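Local coordinates for major capsid protein (Faustovirus, PDB 5J7O) that probably builds the capsid of a large double-stranded DNA virus as trimers of double jelly-roll subunits, at residues B[106-111]-B[292-297]. Residues are numbered along the deposited sequence; the frame is centred on the assembly and turned at random.
Sequences HVQLAA and QLNMFV
H106 and Q108 both donate to OD1 of N294, across two antiparallel neighbouring strands of a sheet in this double jelly-roll capsid protein. The trio illustrates how one amide oxygen, on a residue of a non-hydrogen-bonded pair, can accept from two side chains of the partner strand. H106 NE2 lies 3.2 Å from N294 OD1; the oxygen sits in the imidazole plane, and NE2 comes in on a carbonyl lone pair. From Q108, NE2 reaches the same N294 OD1 at 2.9 Å, also on a lone pair, though its amide stands almost perpendicular to that of N294. N294 ND2 in turn donates to Q292 OE1 at 3.0 Å, a pattern consistent with one orientation of the amide, while Q292 NE2 is hydrogen-bonded to Q390 OE1 on strand 389-401. The H106 and F296 rings are nearly parallel but slid apart, and H106 CB lies over the F296 face, 3.9 Å from the ring centroid. R541 of a second subunit packs on H106, Q108 and N294. Behind these side chains, backbone hydrogen bonds pair V107 with M295 and L109 with L293. On the opposite face L185 of helix 181-185 touches V107 and M295, and M295 CE sits 4.1 Å from V107 CB and 4.2 Å from L109 CD1.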
loop_
_atom_site.group_PDB
_atom_site.type_symbol
_atom_site.label_atom_id
_atom_site.label_comp_id
_atom_site.label_asym_id
_atom_site.label_seq_id
_atom_site.Cartn_x
_atom_site.Cartn_y
_atom_site.Cartn_z
ATOM N N HIS B 106 1.282 16.343 -23.220
ATOM C CA HIS B 106 2.437 16.782 -22.449
ATOM C C HIS B 106 2.267 18.252 -22.084
ATOM O O HIS B 106 2.122 19.099 -22.969
ATOM C CB HIS B 106 3.722 16.571 -23.247
ATOM C CG HIS B 106 4.947 17.117 -22.582
ATOM N ND1 HIS B 106 6.004 17.649 -23.291
ATOM C CD2 HIS B 106 5.288 17.207 -21.275
ATOM C CE1 HIS B 106 6.940 18.048 -22.449
ATOM N NE2 HIS B 106 6.531 17.792 -21.219
ATOM N N VAL B 107 2.270 18.553 -20.788
ATOM C CA VAL B 107 2.195 19.924 -20.296
ATOM C C VAL B 107 3.474 20.227 -19.531
ATOM O O VAL B 107 3.945 19.402 -18.742
ATOM C CB VAL B 107 0.960 20.154 -19.402
ATOM C CG1 VAL B 107 0.805 21.636 -19.086
ATOM C CG2 VAL B 107 -0.291 19.607 -20.070
ATOM N N GLN B 108 4.032 21.413 -19.766
ATOM C CA GLN B 108 5.296 21.819 -19.164
ATOM C C GLN B 108 5.121 23.192 -18.535
ATOM O O GLN B 108 4.835 24.166 -19.237
ATOM C CB GLN B 108 6.416 21.837 -20.207
ATOM C CG GLN B 108 7.813 21.733 -19.628
ATOM C CD GLN B 108 8.872 21.603 -20.706
ATOM O OE1 GLN B 108 8.988 22.456 -21.584
ATOM N NE2 GLN B 108 9.645 20.525 -20.648
ATOM N N LEU B 109 5.297 23.267 -17.220
ATOM C CA LEU B 109 5.121 24.499 -16.463
ATOM C C LEU B 109 6.465 24.938 -15.897
ATOM O O LEU B 109 7.173 24.136 -15.279
ATOM C CB LEU B 109 4.097 24.304 -15.344
ATOM C CG LEU B 109 2.755 23.740 -15.820
ATOM C CD1 LEU B 109 1.833 23.443 -14.647
ATOM C CD2 LEU B 109 2.090 24.695 -16.800
ATOM N N ALA B 110 6.806 26.207 -16.108
ATOM C CA ALA B 110 8.131 26.702 -15.760
ATOM C C ALA B 110 8.371 26.628 -14.257
ATOM O O ALA B 110 7.448 26.758 -13.448
ATOM C CB ALA B 110 8.301 28.142 -16.245
ATOM N N ALA B 111 9.633 26.402 -13.889
ATOM C CA ALA B 111 10.031 26.498 -12.493
ATOM C C ALA B 111 9.678 27.876 -11.955
ATOM O O ALA B 111 9.815 28.886 -12.652
ATOM C CB ALA B 111 11.530 26.233 -12.345
ATOM N N GLN B 292 10.543 22.539 -12.653
ATOM C CA GLN B 292 9.713 22.482 -13.848
ATOM C C GLN B 292 8.818 21.251 -13.807
ATOM O O GLN B 292 9.305 20.117 -13.831
ATOM C CB GLN B 292 10.592 22.461 -15.098
ATOM C CG GLN B 292 9.816 22.312 -16.398
ATOM C CD GLN B 292 10.720 22.085 -17.594
ATOM O OE1 GLN B 292 11.082 20.950 -17.907
ATOM N NE2 GLN B 292 11.089 23.166 -18.271
ATOM N N LEU B 293 7.509 21.477 -13.736
ATOM C CA LEU B 293 6.554 20.382 -13.637
ATOM C C LEU B 293 6.235 19.856 -15.031
ATOM O O LEU B 293 5.748 20.603 -15.887
ATOM C CB LEU B 293 5.286 20.845 -12.925
ATOM C CG LEU B 293 4.276 19.748 -12.583
ATOM C CD1 LEU B 293 4.916 18.695 -11.693
ATOM C CD2 LEU B 293 3.044 20.338 -11.915
ATOM N N ASN B 294 6.509 18.575 -15.256
ATOM C CA ASN B 294 6.237 17.916 -16.527
ATOM C C ASN B 294 5.159 16.865 -16.313
ATOM O O ASN B 294 5.325 15.957 -15.492
ATOM C CB ASN B 294 7.503 17.281 -17.101
ATOM C CG ASN B 294 8.475 18.309 -17.639
ATOM O OD1 ASN B 294 8.431 18.663 -18.816
ATOM N ND2 ASN B 294 9.360 18.794 -16.777
ATOM N N MET B 295 4.060 16.992 -17.050
ATOM C CA MET B 295 2.938 16.076 -16.941
ATOM C C MET B 295 2.588 15.530 -18.317
ATOM O O MET B 295 2.721 16.220 -19.330
ATOM C CB MET B 295 1.712 16.767 -16.324
ATOM C CG MET B 295 1.965 17.346 -14.939
ATOM S SD MET B 295 0.543 18.214 -14.245
ATOM C CE MET B 295 0.366 19.574 -15.396
ATOM N N PHE B 296 2.157 14.273 -18.340
ATOM C CA PHE B 296 1.575 13.637 -19.519
ATOM C C PHE B 296 0.154 13.252 -19.124
ATOM O O PHE B 296 -0.086 12.153 -18.619
ATOM C CB PHE B 296 2.391 12.425 -19.978
ATOM C CG PHE B 296 3.532 12.770 -20.894
ATOM C CD1 PHE B 296 4.722 13.261 -20.386
ATOM C CD2 PHE B 296 3.418 12.591 -22.264
ATOM C CE1 PHE B 296 5.776 13.575 -21.226
ATOM C CE2 PHE B 296 4.468 12.902 -23.109
ATOM C CZ PHE B 296 5.648 13.394 -22.589
ATOM N N VAL B 297 -0.786 14.166 -19.345
ATOM C CA VAL B 297 -2.168 13.976 -18.920
ATOM C C VAL B 297 -2.905 13.165 -19.981
ATOM O O VAL B 297 -3.077 13.643 -21.111
ATOM C CB VAL B 297 -2.870 15.319 -18.669
ATOM C CG1 VAL B 297 -4.286 15.092 -18.165
ATOM C CG2 VAL B 297 -2.076 16.152 -17.675
#